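Local structure of esterase (Thermotoga maritima, 3DOH) at residues 310-314 and 368-374. The protein is a thermostable esterase that probably hydrolyses carboxylic esters, with an alpha/beta-hydrolase domain joined to an immunoglobulin-like domain. Residues are numbered along the deposited sequence.
Sequences PIWVF and NQEAIEW
Strand 311-314 is extended and runs nearly antiparallel to helix 369-374. Their axes cross at -153° and approach to 10.5 Å. Trp-312 lies opposite Ala-371, with CA atoms 7.9 Å apart. Trp-312 and Trp-374 supply more than half of the 340 Å² buried. Trp-312 (chi1 t, chi2 -20°) turns the edge of its six-membered ring to the face of the Trp-374 five-membered ring. This T-shaped pair has centroids 5.5 Å apart and planes at 88°. Trp-312 CB also makes a CH-pi contact, 4.0 Å from the centroid of the Trp-374 six-membered ring. Trp-374 (chi1 t, chi2 88°) reaches Pro-310, just before the strand, with Trp-374 CZ2 3.6 Å from Pro-310 CB. Trp-312 CZ3 lies 3.7 Å from Ala-371 CA, while Trp-312 NE1 hydrogen-bonds Thr-344 of the adjacent strand. Phe-314 (chi1 m) sets CZ 4.0 Å from Ala-371 CB. Asn-368 is the N-cap: its OD1 accepts from Ala-371 N at 3.1 Å and, weakly, from Glu-370 N at 2.9 Å. No hydrogen bond joins the two segments. Ile-311 points away from helix 369-374 and, with Val-313, meets helix 272-283. Such a C-terminal helix packed on a parallel strand of the central sheet is characteristic of the alpha/beta-hydrolase fold.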
loop_
_atom_site.group_PDB
_atom_site.type_symbol
_atom_site.label_atom_id
_atom_site.label_comp_id
_atom_site.label_asym_id
_atom_site.label_seq_id
_atom_site.Cartn_x
_atom_site.Cartn_y
_atom_site.Cartn_z
ATOM N N PRO A 310 -31.633 0.677 41.009
ATOM C CA PRO A 310 -31.262 1.013 39.600
ATOM C C PRO A 310 -30.089 0.164 39.080
ATOM O O PRO A 310 -29.049 0.065 39.730
ATOM C CB PRO A 310 -30.877 2.507 39.662
ATOM C CG PRO A 310 -31.582 3.046 40.936
ATOM C CD PRO A 310 -31.583 1.854 41.904
ATOM N N ILE A 311 -30.270 -0.459 37.917
ATOM C CA ILE A 311 -29.300 -1.418 37.417
ATOM C C ILE A 311 -29.120 -1.180 35.933
ATOM O O ILE A 311 -30.088 -1.118 35.203
ATOM C CB ILE A 311 -29.817 -2.894 37.645
ATOM C CG1 ILE A 311 -29.898 -3.195 39.153
ATOM C CG2 ILE A 311 -28.943 -3.916 36.903
ATOM C CD1 ILE A 311 -30.477 -4.551 39.534
ATOM N N TRP A 312 -27.883 -1.072 35.461
ATOM C CA TRP A 312 -27.661 -0.939 34.028
ATOM C C TRP A 312 -26.753 -2.092 33.620
ATOM O O TRP A 312 -25.564 -2.120 33.938
ATOM C CB TRP A 312 -27.083 0.429 33.690
ATOM C CG TRP A 312 -26.988 0.719 32.235
ATOM C CD1 TRP A 312 -26.993 -0.184 31.222
ATOM C CD2 TRP A 312 -26.812 2.007 31.619
ATOM N NE1 TRP A 312 -26.857 0.454 30.010
ATOM C CE2 TRP A 312 -26.747 1.799 30.227
ATOM C CE3 TRP A 312 -26.713 3.316 32.111
ATOM C CZ2 TRP A 312 -26.591 2.851 29.313
ATOM C CZ3 TRP A 312 -26.553 4.371 31.202
ATOM C CH2 TRP A 312 -26.491 4.129 29.825
ATOM N N VAL A 313 -27.355 -3.066 32.951
ATOM C CA VAL A 313 -26.678 -4.263 32.487
ATOM C C VAL A 313 -25.997 -4.040 31.112
ATOM O O VAL A 313 -26.514 -3.321 30.256
ATOM C CB VAL A 313 -27.715 -5.381 32.361
ATOM C CG1 VAL A 313 -27.064 -6.725 32.018
ATOM C CG2 VAL A 313 -28.515 -5.498 33.636
ATOM N N PHE A 314 -24.838 -4.655 30.911
ATOM C CA PHE A 314 -24.091 -4.576 29.661
ATOM C C PHE A 314 -23.640 -6.015 29.323
ATOM O O PHE A 314 -23.274 -6.791 30.244
ATOM C CB PHE A 314 -22.852 -3.656 29.807
ATOM C CG PHE A 314 -23.172 -2.191 29.993
ATOM C CD1 PHE A 314 -23.518 -1.682 31.248
ATOM C CD2 PHE A 314 -23.134 -1.305 28.909
ATOM C CE1 PHE A 314 -23.820 -0.290 31.408
ATOM C CE2 PHE A 314 -23.436 0.085 29.078
ATOM C CZ PHE A 314 -23.776 0.583 30.315
ATOM N N ASN A 368 -18.021 4.645 28.699
ATOM C CA ASN A 368 -19.289 5.323 28.472
ATOM C C ASN A 368 -19.603 6.412 29.529
ATOM O O ASN A 368 -19.983 6.101 30.682
ATOM C CB ASN A 368 -20.364 4.249 28.453
ATOM C CG ASN A 368 -21.727 4.755 28.030
ATOM O OD1 ASN A 368 -22.111 5.909 28.297
ATOM N ND2 ASN A 368 -22.505 3.851 27.411
ATOM N N GLN A 369 -19.446 7.681 29.141
ATOM C CA GLN A 369 -19.638 8.819 30.062
ATOM C C GLN A 369 -21.076 8.846 30.600
ATOM O O GLN A 369 -21.305 9.250 31.737
ATOM C CB GLN A 369 -19.189 10.189 29.443
ATOM C CG GLN A 369 -19.689 11.432 30.260
ATOM C CD GLN A 369 -19.003 12.794 29.936
ATOM O OE1 GLN A 369 -18.620 13.063 28.792
ATOM N NE2 GLN A 369 -18.879 13.668 30.961
ATOM N N GLU A 370 -22.028 8.403 29.791
ATOM C CA GLU A 370 -23.433 8.368 30.170
ATOM C C GLU A 370 -23.615 7.420 31.375
ATOM O O GLU A 370 -24.249 7.765 32.380
ATOM C CB GLU A 370 -24.287 7.890 28.964
ATOM C CG GLU A 370 -25.497 8.773 28.595
ATOM C CD GLU A 370 -26.851 7.992 28.316
ATOM O OE1 GLU A 370 -26.979 7.230 27.288
ATOM O OE2 GLU A 370 -27.803 8.176 29.140
ATOM N N ALA A 371 -23.018 6.237 31.258
ATOM C CA ALA A 371 -23.061 5.188 32.287
ATOM C C ALA A 371 -22.478 5.655 33.613
ATOM O O ALA A 371 -23.098 5.493 34.679
ATOM C CB ALA A 371 -22.321 3.959 31.799
ATOM N N ILE A 372 -21.284 6.235 33.539
ATOM C CA ILE A 372 -20.641 6.860 34.707
ATOM C C ILE A 372 -21.528 7.927 35.369
ATOM O O ILE A 372 -21.793 7.881 36.587
ATOM C CB ILE A 372 -19.277 7.421 34.301
ATOM C CG1 ILE A 372 -18.320 6.254 34.065
ATOM C CG2 ILE A 372 -18.767 8.411 35.324
ATOM C CD1 ILE A 372 -17.249 6.589 33.100
ATOM N N GLU A 373 -22.042 8.849 34.552
ATOM C CA GLU A 373 -22.863 9.939 35.068
ATOM C C GLU A 373 -24.096 9.373 35.722
ATOM O O GLU A 373 -24.464 9.796 36.845
ATOM C CB GLU A 373 -23.259 10.900 33.949
ATOM C CG GLU A 373 -22.204 11.981 33.659
ATOM C CD GLU A 373 -21.764 12.715 34.931
ATOM O OE1 GLU A 373 -20.580 12.556 35.319
ATOM O OE2 GLU A 373 -22.609 13.418 35.557
ATOM N N TRP A 374 -24.727 8.408 35.032
ATOM C CA TRP A 374 -25.930 7.789 35.517
ATOM C C TRP A 374 -25.715 7.144 36.888
ATOM O O TRP A 374 -26.583 7.202 37.758
ATOM C CB TRP A 374 -26.396 6.748 34.520
ATOM C CG TRP A 374 -27.521 5.878 35.051
ATOM C CD1 TRP A 374 -28.870 6.145 34.978
ATOM C CD2 TRP A 374 -27.404 4.601 35.742
ATOM N NE1 TRP A 374 -29.581 5.110 35.549
ATOM C CE2 TRP A 374 -28.712 4.157 36.022
ATOM C CE3 TRP A 374 -26.329 3.778 36.101
ATOM C CZ2 TRP A 374 -28.968 2.940 36.687
ATOM C CZ3 TRP A 374 -26.596 2.561 36.765
ATOM C CH2 TRP A 374 -27.896 2.168 37.051
#